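Long-range contacts in geranyltranstransferase (Enterococcus faecalis, PDB 3P8L), which probably condenses isopentenyl diphosphate with geranyl diphosphate to make farnesyl diphosphate, a magnesium-dependent step of isoprenoid biosynthesis: residues Leu56-Gln66 against Val284-Leu295; Thr186-Ile195 against Thr212-Gln223. All coordinates share one frame; numbering follows the deposited sequence. Where two conformers were deposited one is given.

Interaction 1 of 2, residues Leu56-Gln66 against Val284-Leu295; sequences LLVLTTVAAFQ and VPNFSEEHLANL
The methyl group of Ala63 rests over the centre of the His291 imidazole: a CH-pi contact with CB 3.9 Å from the ring centroid and 3° off its normal. His291 NE2 bonds to the carbonyl of His8, in the N-terminal histidine run that is presumably a purification tag. Thr60 bonds its hydroxyl back to Leu56 O and, with CG2 anti to its backbone N, presses that methyl against the opposite backbone, 3.4 Å from His291 O. Leu295 CD1 fits between this methyl and Leu57 CD2, 3.6 Å from the latter. In this all-helical isoprenoid synthase fold, the contact sets helix 53-64 against the C-terminal helix 289-298; their segments 56-64 and 289-295 run roughly antiparallel, at 145°. Near the C-terminal end of helix 53-64, the small Ala64 forms a dip entered by Leu292 CG and by Phe287 CE1, 3.7 Å from Ala64 CB. Phe287 also overhangs the rim of one face of Phe65, the two rings meeting obliquely. Ser288 N bonds to Ala64 O at 2.7 Å, while Gln66 NE2 reaches Ser288 OG at 2.9 Å, almost straight (169°) and in the amide plane. One water joins Ser288 OG to Ala63 O.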
loop_
_atom_site.group_PDB
_atom_site.type_symbol
_atom_site.label_atom_id
_atom_site.label_comp_id
_atom_site.label_asym_id
_atom_site.label_seq_id
_atom_site.Cartn_x
_atom_site.Cartn_y
_atom_site.Cartn_z
ATOM N N LEU A 56 15.237 -8.607 9.887
ATOM C CA LEU A 56 16.495 -9.241 10.267
ATOM C C LEU A 56 17.412 -9.419 9.061
ATOM O O LEU A 56 18.588 -9.078 9.139
ATOM C CB LEU A 56 16.303 -10.563 11.037
ATOM C CG LEU A 56 17.584 -11.185 11.627
ATOM C CD1 LEU A 56 18.287 -10.154 12.526
ATOM C CD2 LEU A 56 17.351 -12.501 12.381
ATOM N N LEU A 57 16.860 -9.871 7.935
ATOM C CA LEU A 57 17.634 -9.982 6.682
ATOM C C LEU A 57 18.198 -8.652 6.180
ATOM O O LEU A 57 19.381 -8.586 5.829
ATOM C CB LEU A 57 16.804 -10.656 5.592
ATOM C CG LEU A 57 16.646 -12.171 5.727
ATOM C CD1 LEU A 57 15.544 -12.631 4.780
ATOM C CD2 LEU A 57 17.964 -12.897 5.444
ATOM N N VAL A 58 17.367 -7.602 6.178
ATOM C CA VAL A 58 17.802 -6.255 5.803
ATOM C C VAL A 58 19.051 -5.852 6.598
ATOM O O VAL A 58 20.074 -5.500 6.014
ATOM C CB VAL A 58 16.701 -5.176 6.009
ATOM C CG1 VAL A 58 17.236 -3.789 5.680
ATOM C CG2 VAL A 58 15.476 -5.447 5.140
ATOM N N LEU A 59 18.947 -5.939 7.917
ATOM C CA LEU A 59 19.986 -5.475 8.835
ATOM C C LEU A 59 21.244 -6.355 8.826
ATOM O O LEU A 59 22.374 -5.845 8.900
ATOM C CB LEU A 59 19.423 -5.344 10.248
ATOM C CG LEU A 59 18.284 -4.319 10.382
ATOM C CD1 LEU A 59 17.909 -4.202 11.819
ATOM C CD2 LEU A 59 18.629 -2.927 9.819
ATOM N N THR A 60 21.045 -7.661 8.682
ATOM C CA THR A 60 22.153 -8.590 8.601
ATOM C C THR A 60 22.972 -8.314 7.337
ATOM O O THR A 60 24.205 -8.396 7.361
ATOM C CB THR A 60 21.655 -10.045 8.682
ATOM O OG1 THR A 60 20.886 -10.206 9.888
ATOM C CG2 THR A 60 22.815 -11.031 8.717
ATOM N N THR A 61 22.286 -7.951 6.255
ATOM C CA THR A 61 22.927 -7.700 4.963
ATOM C C THR A 61 23.784 -6.433 5.063
ATOM O O THR A 61 24.916 -6.419 4.588
ATOM C CB THR A 61 21.885 -7.650 3.813
ATOM O OG1 THR A 61 21.239 -8.925 3.735
ATOM C CG2 THR A 61 22.526 -7.350 2.469
ATOM N N VAL A 62 23.250 -5.403 5.719
ATOM C CA VAL A 62 23.992 -4.170 5.995
ATOM C C VAL A 62 25.231 -4.473 6.879
ATOM O O VAL A 62 26.322 -3.927 6.643
ATOM C CB VAL A 62 23.070 -3.094 6.637
ATOM C CG1 VAL A 62 23.852 -1.844 7.056
ATOM C CG2 VAL A 62 21.950 -2.697 5.669
ATOM N N ALA A 63 25.059 -5.362 7.862
ATOM C CA ALA A 63 26.149 -5.798 8.748
ATOM C C ALA A 63 27.258 -6.521 7.984
ATOM O O ALA A 63 28.436 -6.246 8.201
ATOM C CB ALA A 63 25.628 -6.670 9.882
ATOM N N ALA A 64 26.858 -7.426 7.096
ATOM C CA ALA A 64 27.775 -8.132 6.202
ATOM C C ALA A 64 28.716 -7.214 5.394
ATOM O O ALA A 64 29.861 -7.583 5.155
ATOM C CB ALA A 64 27.006 -9.052 5.278
ATOM N N PHE A 65 28.238 -6.033 4.997
ATOM C CA PHE A 65 29.061 -5.051 4.257
ATOM C C PHE A 65 29.727 -4.004 5.156
ATOM O O PHE A 65 30.191 -2.962 4.675
ATOM C CB PHE A 65 28.250 -4.353 3.155
ATOM C CG PHE A 65 27.774 -5.276 2.079
ATOM C CD1 PHE A 65 26.434 -5.629 2.005
ATOM C CD2 PHE A 65 28.664 -5.811 1.147
ATOM C CE1 PHE A 65 25.975 -6.491 1.031
ATOM C CE2 PHE A 65 28.212 -6.678 0.162
ATOM C CZ PHE A 65 26.862 -7.021 0.105
ATOM N N GLN A 66 29.751 -4.298 6.455
ATOM C CA GLN A 66 30.489 -3.558 7.467
ATOM C C GLN A 66 30.130 -2.084 7.537
ATOM O O GLN A 66 30.997 -1.225 7.699
ATOM C CB GLN A 66 32.007 -3.779 7.311
ATOM C CG GLN A 66 32.456 -5.193 7.718
ATOM C CD GLN A 66 33.847 -5.563 7.211
ATOM O OE1 GLN A 66 34.613 -4.703 6.784
ATOM N NE2 GLN A 66 34.175 -6.849 7.260
ATOM N N VAL A 284 33.944 -8.307 -3.147
ATOM C CA VAL A 284 33.951 -7.254 -2.118
ATOM C C VAL A 284 34.999 -7.521 -1.025
ATOM O O VAL A 284 34.943 -8.553 -0.347
ATOM C CB VAL A 284 32.528 -7.020 -1.491
ATOM C CG1 VAL A 284 32.564 -5.952 -0.401
ATOM C CG2 VAL A 284 31.518 -6.618 -2.560
ATOM N N PRO A 285 35.967 -6.591 -0.866
ATOM C CA PRO A 285 37.001 -6.687 0.171
ATOM C C PRO A 285 36.418 -6.644 1.589
ATOM O O PRO A 285 36.546 -7.619 2.333
ATOM C CB PRO A 285 37.896 -5.463 -0.099
ATOM C CG PRO A 285 37.097 -4.557 -0.979
ATOM C CD PRO A 285 36.197 -5.448 -1.770
ATOM N N ASN A 286 35.770 -5.535 1.939
ATOM C CA ASN A 286 35.127 -5.375 3.237
ATOM C C ASN A 286 33.801 -6.131 3.299
ATOM O O ASN A 286 32.735 -5.577 3.015
ATOM C CB ASN A 286 34.927 -3.890 3.551
ATOM C CG ASN A 286 36.242 -3.151 3.745
ATOM O OD1 ASN A 286 36.604 -2.290 2.945
ATOM N ND2 ASN A 286 36.967 -3.494 4.808
ATOM N N PHE A 287 33.882 -7.405 3.665
ATOM C CA PHE A 287 32.711 -8.263 3.684
ATOM C C PHE A 287 32.789 -9.342 4.769
ATOM O O PHE A 287 33.624 -10.243 4.693
ATOM C CB PHE A 287 32.492 -8.887 2.304
ATOM C CG PHE A 287 31.202 -9.637 2.172
ATOM C CD1 PHE A 287 29.983 -8.968 2.240
ATOM C CD2 PHE A 287 31.203 -11.007 1.965
ATOM C CE1 PHE A 287 28.782 -9.657 2.120
ATOM C CE2 PHE A 287 30.010 -11.707 1.842
ATOM C CZ PHE A 287 28.793 -11.029 1.929
ATOM N N SER A 288 31.923 -9.226 5.778
ATOM C CA SER A 288 31.793 -10.236 6.833
ATOM C C SER A 288 30.776 -11.299 6.414
ATOM O O SER A 288 29.582 -11.182 6.716
ATOM C CB SER A 288 31.356 -9.599 8.161
ATOM O OG SER A 288 32.286 -8.631 8.621
ATOM N N GLU A 289 31.260 -12.336 5.729
ATOM C CA GLU A 289 30.418 -13.415 5.181
ATOM C C GLU A 289 29.576 -14.179 6.205
ATOM O O GLU A 289 28.490 -14.682 5.869
ATOM C CB GLU A 289 31.271 -14.416 4.383
ATOM C CG GLU A 289 32.647 -14.692 4.989
ATOM C CD GLU A 289 33.353 -15.858 4.332
ATOM O OE1 GLU A 289 33.004 -17.018 4.641
ATOM O OE2 GLU A 289 34.267 -15.613 3.512
ATOM N N GLU A 290 30.080 -14.262 7.441
ATOM C CA GLU A 290 29.460 -15.077 8.506
ATOM C C GLU A 290 28.055 -14.613 8.849
ATOM O O GLU A 290 27.217 -15.431 9.196
ATOM C CB GLU A 290 30.293 -15.104 9.794
ATOM C CG GLU A 290 31.787 -14.880 9.627
ATOM C CD GLU A 290 32.174 -13.412 9.771
ATOM O OE1 GLU A 290 31.776 -12.777 10.780
ATOM O OE2 GLU A 290 32.879 -12.899 8.873
ATOM N N HIS A 291 27.806 -13.309 8.761
ATOM C CA HIS A 291 26.469 -12.772 8.999
ATOM C C HIS A 291 25.424 -13.455 8.113
ATOM O O HIS A 291 24.445 -14.003 8.615
ATOM C CB HIS A 291 26.438 -11.254 8.850
ATOM C CG HIS A 291 26.972 -10.534 10.042
ATOM N ND1 HIS A 291 26.309 -10.516 11.250
ATOM C CD2 HIS A 291 28.112 -9.825 10.222
ATOM C CE1 HIS A 291 27.014 -9.816 12.122
ATOM N NE2 HIS A 291 28.105 -9.378 11.521
ATOM N N LEU A 292 25.675 -13.471 6.812
ATOM C CA LEU A 292 24.765 -14.132 5.898
ATOM C C LEU A 292 24.911 -15.657 5.866
ATOM O O LEU A 292 23.900 -16.357 5.763
ATOM C CB LEU A 292 24.855 -13.508 4.505
ATOM C CG LEU A 292 24.306 -12.079 4.384
ATOM C CD1 LEU A 292 24.541 -11.524 2.984
ATOM C CD2 LEU A 292 22.830 -12.041 4.719
ATOM N N ALA A 293 26.145 -16.169 5.994
ATOM C CA ALA A 293 26.382 -17.628 6.082
ATOM C C ALA A 293 25.704 -18.308 7.269
ATOM O O ALA A 293 25.202 -19.427 7.125
ATOM C CB ALA A 293 27.880 -17.959 6.066
ATOM N N ASN A 294 25.694 -17.644 8.428
ATOM C CA ASN A 294 25.042 -18.172 9.633
ATOM C C ASN A 294 23.528 -18.330 9.453
ATOM O O ASN A 294 22.926 -19.273 9.957
ATOM C CB ASN A 294 25.343 -17.284 10.851
ATOM C CG ASN A 294 24.504 -17.642 12.060
ATOM O OD1 ASN A 294 24.712 -18.676 12.688
ATOM N ND2 ASN A 294 23.542 -16.785 12.387
ATOM N N LEU A 295 22.913 -17.387 8.743
ATOM C CA LEU A 295 21.470 -17.489 8.455
ATOM C C LEU A 295 21.156 -18.714 7.595
ATOM O O LEU A 295 20.153 -19.389 7.808
ATOM C CB LEU A 295 20.933 -16.205 7.812
ATOM C CG LEU A 295 20.873 -14.970 8.728
ATOM C CD1 LEU A 295 20.480 -13.764 7.931
ATOM C CD2 LEU A 295 19.928 -15.148 9.911
HETATM O O HOH W 1 30.387 -6.907 10.149
#

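Interaction 2 of 2, residues Thr186-Ile195 against Thr212-Gln223; sequences TGALIEFALI and TQFAHHYGLAFQ
Ala215 presses its methyl against the backbone of the facing helix, CB lying 3.5 Å from Glu191 CA, with Ile190 O and Leu194 CG also close around it. The contact joins two consecutive helices of the all-helical isoprenoid synthase fold, 175-200 and 205-230, which form an antiparallel hairpin; the axes of segments 186-195 and 212-223 come within 8.1 Å and cross at 142°. Small residues are consistent with so close a meeting: beyond Ala215, one turn on, Gly219 presents only backbone to Ile190 CG2. That methyl, the branch anti to the backbone N of Ile190, lies 3.6 Å from Ala215 O and also meets the edge of the Tyr218 ring at CD2. Along the helix, Leu194 leans across Phe214 obliquely, its CD1 3.6 Å from Phe214 CD2. On the solvent-accessible border, one of the two conformers of Glu191 runs beside His216, carboxylate and imidazole nearly coplanar; OE2 lies at the ring edge, 4.1 Å from His216 ND1, too far for a direct bond. A second layer touches the same side chains: Leu277 of helix 259-283 meets Phe214, and from helix 53-64 Leu53 meets Tyr218 and Thr61 meets Leu194. At the two ends of the contact a threonine meets a longer side chain. Thr186 OG1 comes to 3.0 Å from Gln223 NE2, and the CG2 of the same threonine faces the edge of the Phe222 ring. Thr212 OG1, already bonded to Ile208 O within its own helix, stands 3.3 Å from Ile195 CG1.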
loop_
_atom_site.group_PDB
_atom_site.type_symbol
_atom_site.label_atom_id
_atom_site.label_comp_id
_atom_site.label_asym_id
_atom_site.label_seq_id
_atom_site.Cartn_x
_atom_site.Cartn_y
_atom_site.Cartn_z
ATOM N N THR A 186 6.356 -15.708 -1.216
ATOM C CA THR A 186 7.352 -15.705 -0.146
ATOM C C THR A 186 8.689 -15.127 -0.629
ATOM O O THR A 186 9.288 -14.295 0.043
ATOM C CB THR A 186 7.570 -17.138 0.403
ATOM O OG1 THR A 186 6.321 -17.673 0.858
ATOM C CG2 THR A 186 8.594 -17.175 1.549
ATOM N N GLY A 187 9.133 -15.568 -1.804
ATOM C CA GLY A 187 10.437 -15.186 -2.348
ATOM C C GLY A 187 10.603 -13.699 -2.564
ATOM O O GLY A 187 11.672 -13.148 -2.288
ATOM N N ALA A 188 9.537 -13.047 -3.022
ATOM C CA ALA A 188 9.610 -11.659 -3.468
ATOM C C ALA A 188 10.016 -10.669 -2.375
ATOM O O ALA A 188 10.864 -9.817 -2.633
ATOM C CB ALA A 188 8.309 -11.223 -4.158
ATOM N N LEU A 189 9.438 -10.792 -1.174
ATOM C CA LEU A 189 9.788 -9.902 -0.045
ATOM C C LEU A 189 11.168 -10.243 0.539
ATOM O O LEU A 189 11.844 -9.371 1.071
ATOM C CB LEU A 189 8.739 -9.964 1.093
ATOM C CG LEU A 189 7.306 -9.427 0.966
ATOM C CD1 LEU A 189 6.618 -9.446 2.343
ATOM C CD2 LEU A 189 7.265 -8.016 0.386
ATOM N N ILE A 190 11.535 -11.518 0.481
ATOM C CA ILE A 190 12.874 -11.987 0.900
ATOM C C ILE A 190 13.895 -11.358 -0.042
ATOM O O ILE A 190 14.914 -10.824 0.422
ATOM C CB ILE A 190 13.000 -13.537 0.911
ATOM C CG1 ILE A 190 11.969 -14.178 1.856
ATOM C CG2 ILE A 190 14.434 -13.996 1.302
ATOM C CD1 ILE A 190 12.042 -13.721 3.279
ATOM N N GLU A 191 13.589 -11.395 -1.349
ATOM C CA GLU A 191 14.446 -10.761 -2.351
ATOM C C GLU A 191 14.564 -9.262 -2.109
ATOM O O GLU A 191 15.682 -8.717 -2.136
ATOM C CB GLU A 191 13.991 -11.099 -3.780
ATOM C CG GLU A 191 14.470 -12.472 -4.255
ATOM C CD GLU A 191 13.610 -13.057 -5.361
ATOM O OE1 GLU A 191 12.634 -12.392 -5.763
ATOM O OE2 GLU A 191 13.905 -14.182 -5.821
ATOM N N PHE A 192 13.432 -8.601 -1.822
ATOM C CA PHE A 192 13.482 -7.190 -1.450
ATOM C C PHE A 192 14.414 -6.958 -0.262
ATOM O O PHE A 192 15.171 -5.987 -0.262
ATOM C CB PHE A 192 12.097 -6.591 -1.120
ATOM C CG PHE A 192 12.180 -5.167 -0.638
ATOM C CD1 PHE A 192 12.259 -4.124 -1.554
ATOM C CD2 PHE A 192 12.253 -4.868 0.730
ATOM C CE1 PHE A 192 12.354 -2.812 -1.118
ATOM C CE2 PHE A 192 12.379 -3.565 1.167
ATOM C CZ PHE A 192 12.426 -2.528 0.232
ATOM N N ALA A 193 14.351 -7.808 0.766
ATOM C CA ALA A 193 15.170 -7.561 1.960
ATOM C C ALA A 193 16.672 -7.506 1.608
ATOM O O ALA A 193 17.393 -6.624 2.076
ATOM C CB ALA A 193 14.921 -8.606 3.026
ATOM N N LEU A 194 17.114 -8.448 0.780
ATOM C CA LEU A 194 18.525 -8.520 0.336
ATOM C C LEU A 194 18.949 -7.363 -0.583
ATOM O O LEU A 194 20.016 -6.750 -0.374
ATOM C CB LEU A 194 18.820 -9.884 -0.305
ATOM C CG LEU A 194 19.295 -11.035 0.603
ATOM C CD1 LEU A 194 20.702 -10.786 1.099
ATOM C CD2 LEU A 194 18.343 -11.330 1.779
ATOM N N ILE A 195 18.101 -7.064 -1.571
ATOM C CA ILE A 195 18.229 -5.892 -2.437
ATOM C C ILE A 195 18.345 -4.624 -1.627
ATOM O O ILE A 195 19.277 -3.841 -1.841
ATOM C CB ILE A 195 17.035 -5.779 -3.444
ATOM C CG1 ILE A 195 17.111 -6.895 -4.483
ATOM C CG2 ILE A 195 16.983 -4.405 -4.126
ATOM C CD1 ILE A 195 15.979 -6.871 -5.472
ATOM N N THR A 212 20.457 -10.849 -4.554
ATOM C CA THR A 212 19.172 -11.341 -5.041
ATOM C C THR A 212 19.127 -12.857 -5.210
ATOM O O THR A 212 18.138 -13.511 -4.847
ATOM C CB THR A 212 18.854 -10.663 -6.370
ATOM O OG1 THR A 212 18.795 -9.255 -6.155
ATOM C CG2 THR A 212 17.537 -11.171 -6.976
ATOM N N GLN A 213 20.203 -13.413 -5.749
ATOM C CA GLN A 213 20.320 -14.850 -5.936
ATOM C C GLN A 213 20.400 -15.542 -4.594
ATOM O O GLN A 213 19.779 -16.601 -4.389
ATOM C CB GLN A 213 21.562 -15.192 -6.773
ATOM C CG GLN A 213 21.419 -14.925 -8.269
ATOM C CD GLN A 213 22.700 -15.235 -9.042
ATOM O OE1 GLN A 213 23.217 -16.354 -8.992
ATOM N NE2 GLN A 213 23.214 -14.243 -9.756
ATOM N N PHE A 214 21.178 -14.959 -3.685
ATOM C CA PHE A 214 21.220 -15.451 -2.307
ATOM C C PHE A 214 19.816 -15.522 -1.691
ATOM O O PHE A 214 19.454 -16.536 -1.096
ATOM C CB PHE A 214 22.111 -14.569 -1.426
ATOM C CG PHE A 214 22.121 -14.986 0.015
ATOM C CD1 PHE A 214 22.967 -15.998 0.450
ATOM C CD2 PHE A 214 21.269 -14.379 0.939
ATOM C CE1 PHE A 214 22.977 -16.392 1.794
ATOM C CE2 PHE A 214 21.263 -14.768 2.272
ATOM C CZ PHE A 214 22.133 -15.775 2.708
ATOM N N ALA A 215 19.050 -14.439 -1.831
ATOM C CA ALA A 215 17.676 -14.370 -1.292
ATOM C C ALA A 215 16.787 -15.449 -1.867
ATOM O O ALA A 215 16.052 -16.115 -1.129
ATOM C CB ALA A 215 17.073 -13.011 -1.572
ATOM N N HIS A 216 16.877 -15.633 -3.186
ATOM C CA HIS A 216 16.167 -16.718 -3.860
ATOM C C HIS A 216 16.475 -18.081 -3.238
ATOM O O HIS A 216 15.561 -18.840 -2.944
ATOM C CB HIS A 216 16.459 -16.738 -5.368
ATOM C CG HIS A 216 15.966 -17.975 -6.054
ATOM N ND1 HIS A 216 14.658 -18.129 -6.459
ATOM C CD2 HIS A 216 16.604 -19.120 -6.399
ATOM C CE1 HIS A 216 14.512 -19.315 -7.026
ATOM N NE2 HIS A 216 15.678 -19.937 -7.000
ATOM N N HIS A 217 17.755 -18.377 -3.011
ATOM C CA HIS A 217 18.119 -19.657 -2.416
ATOM C C HIS A 217 17.703 -19.704 -0.947
ATOM O O HIS A 217 17.114 -20.700 -0.506
ATOM C CB HIS A 217 19.615 -19.977 -2.607
ATOM C CG HIS A 217 20.033 -20.045 -4.048
ATOM N ND1 HIS A 217 19.472 -20.933 -4.941
ATOM C CD2 HIS A 217 20.942 -19.329 -4.754
ATOM C CE1 HIS A 217 20.007 -20.751 -6.135
ATOM N NE2 HIS A 217 20.902 -19.785 -6.049
ATOM N N TYR A 218 17.967 -18.624 -0.209
ATOM C CA TYR A 218 17.501 -18.530 1.187
ATOM C C TYR A 218 16.001 -18.779 1.303
ATOM O O TYR A 218 15.573 -19.602 2.109
ATOM C CB TYR A 218 17.841 -17.171 1.835
ATOM C CG TYR A 218 17.450 -17.163 3.300
ATOM C CD1 TYR A 218 18.305 -17.696 4.263
ATOM C CD2 TYR A 218 16.206 -16.674 3.722
ATOM C CE1 TYR A 218 17.948 -17.722 5.614
ATOM C CE2 TYR A 218 15.837 -16.711 5.064
ATOM C CZ TYR A 218 16.718 -17.229 6.002
ATOM O OH TYR A 218 16.366 -17.278 7.328
ATOM N N GLY A 219 15.230 -18.066 0.479
ATOM C CA GLY A 219 13.759 -18.067 0.531
ATOM C C GLY A 219 13.143 -19.407 0.196
ATOM O O GLY A 219 12.137 -19.805 0.789
ATOM N N LEU A 220 13.757 -20.111 -0.756
ATOM C CA LEU A 220 13.311 -21.447 -1.127
ATOM C C LEU A 220 13.730 -22.442 -0.052
ATOM O O LEU A 220 12.930 -23.280 0.371
ATOM C CB LEU A 220 13.864 -21.838 -2.510
ATOM C CG LEU A 220 13.152 -22.937 -3.320
ATOM C CD1 LEU A 220 11.689 -22.597 -3.613
ATOM C CD2 LEU A 220 13.893 -23.206 -4.624
ATOM N N ALA A 221 14.971 -22.332 0.419
ATOM C CA ALA A 221 15.455 -23.183 1.518
ATOM C C ALA A 221 14.578 -23.069 2.781
ATOM O O ALA A 221 14.338 -24.063 3.453
ATOM C CB ALA A 221 16.924 -22.886 1.841
ATOM N N PHE A 222 14.088 -21.858 3.055
ATOM C CA PHE A 222 13.213 -21.550 4.194
ATOM C C PHE A 222 11.913 -22.342 4.091
ATOM O O PHE A 222 11.485 -22.966 5.063
ATOM C CB PHE A 222 12.965 -20.020 4.249
ATOM C CG PHE A 222 11.886 -19.572 5.218
ATOM C CD1 PHE A 222 12.102 -19.590 6.600
ATOM C CD2 PHE A 222 10.670 -19.071 4.737
ATOM C CE1 PHE A 222 11.106 -19.153 7.497
ATOM C CE2 PHE A 222 9.667 -18.629 5.619
ATOM C CZ PHE A 222 9.887 -18.670 7.004
ATOM N N GLN A 223 11.320 -22.342 2.899
ATOM C CA GLN A 223 10.067 -23.047 2.647
ATOM C C GLN A 223 10.215 -24.567 2.660
ATOM O O GLN A 223 9.387 -25.260 3.255
ATOM C CB GLN A 223 9.453 -22.610 1.323
ATOM C CG GLN A 223 7.943 -22.807 1.273
ATOM C CD GLN A 223 7.187 -21.543 1.627
ATOM O OE1 GLN A 223 6.575 -21.446 2.691
ATOM N NE2 GLN A 223 7.235 -20.558 0.734
#

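Overall arrangement
Interaction 2 is nested along the chain within the long loop closed by interaction 1: 56-66 comes first, then 186-195 and 212-223, and 284-295 last. Their centres lie about 15 Å apart, and the two contacts touch directly. Helix 53-64 packs on helix 175-200 where Thr61 OG1 comes within 3.3 Å of Leu194 CD1, and the C-terminal helix reaches helix 205-230 where Leu292 O lies 3.6 Å from Phe214 CZ. The four helices thus form one connected group, and Leu277 of helix 259-283 touches both Leu292 and Phe214. Interaction 2 joins consecutive helices nearer the centre of the chain; interaction 1, farther out, probably ties the C-terminal helix to the early part of the bundle.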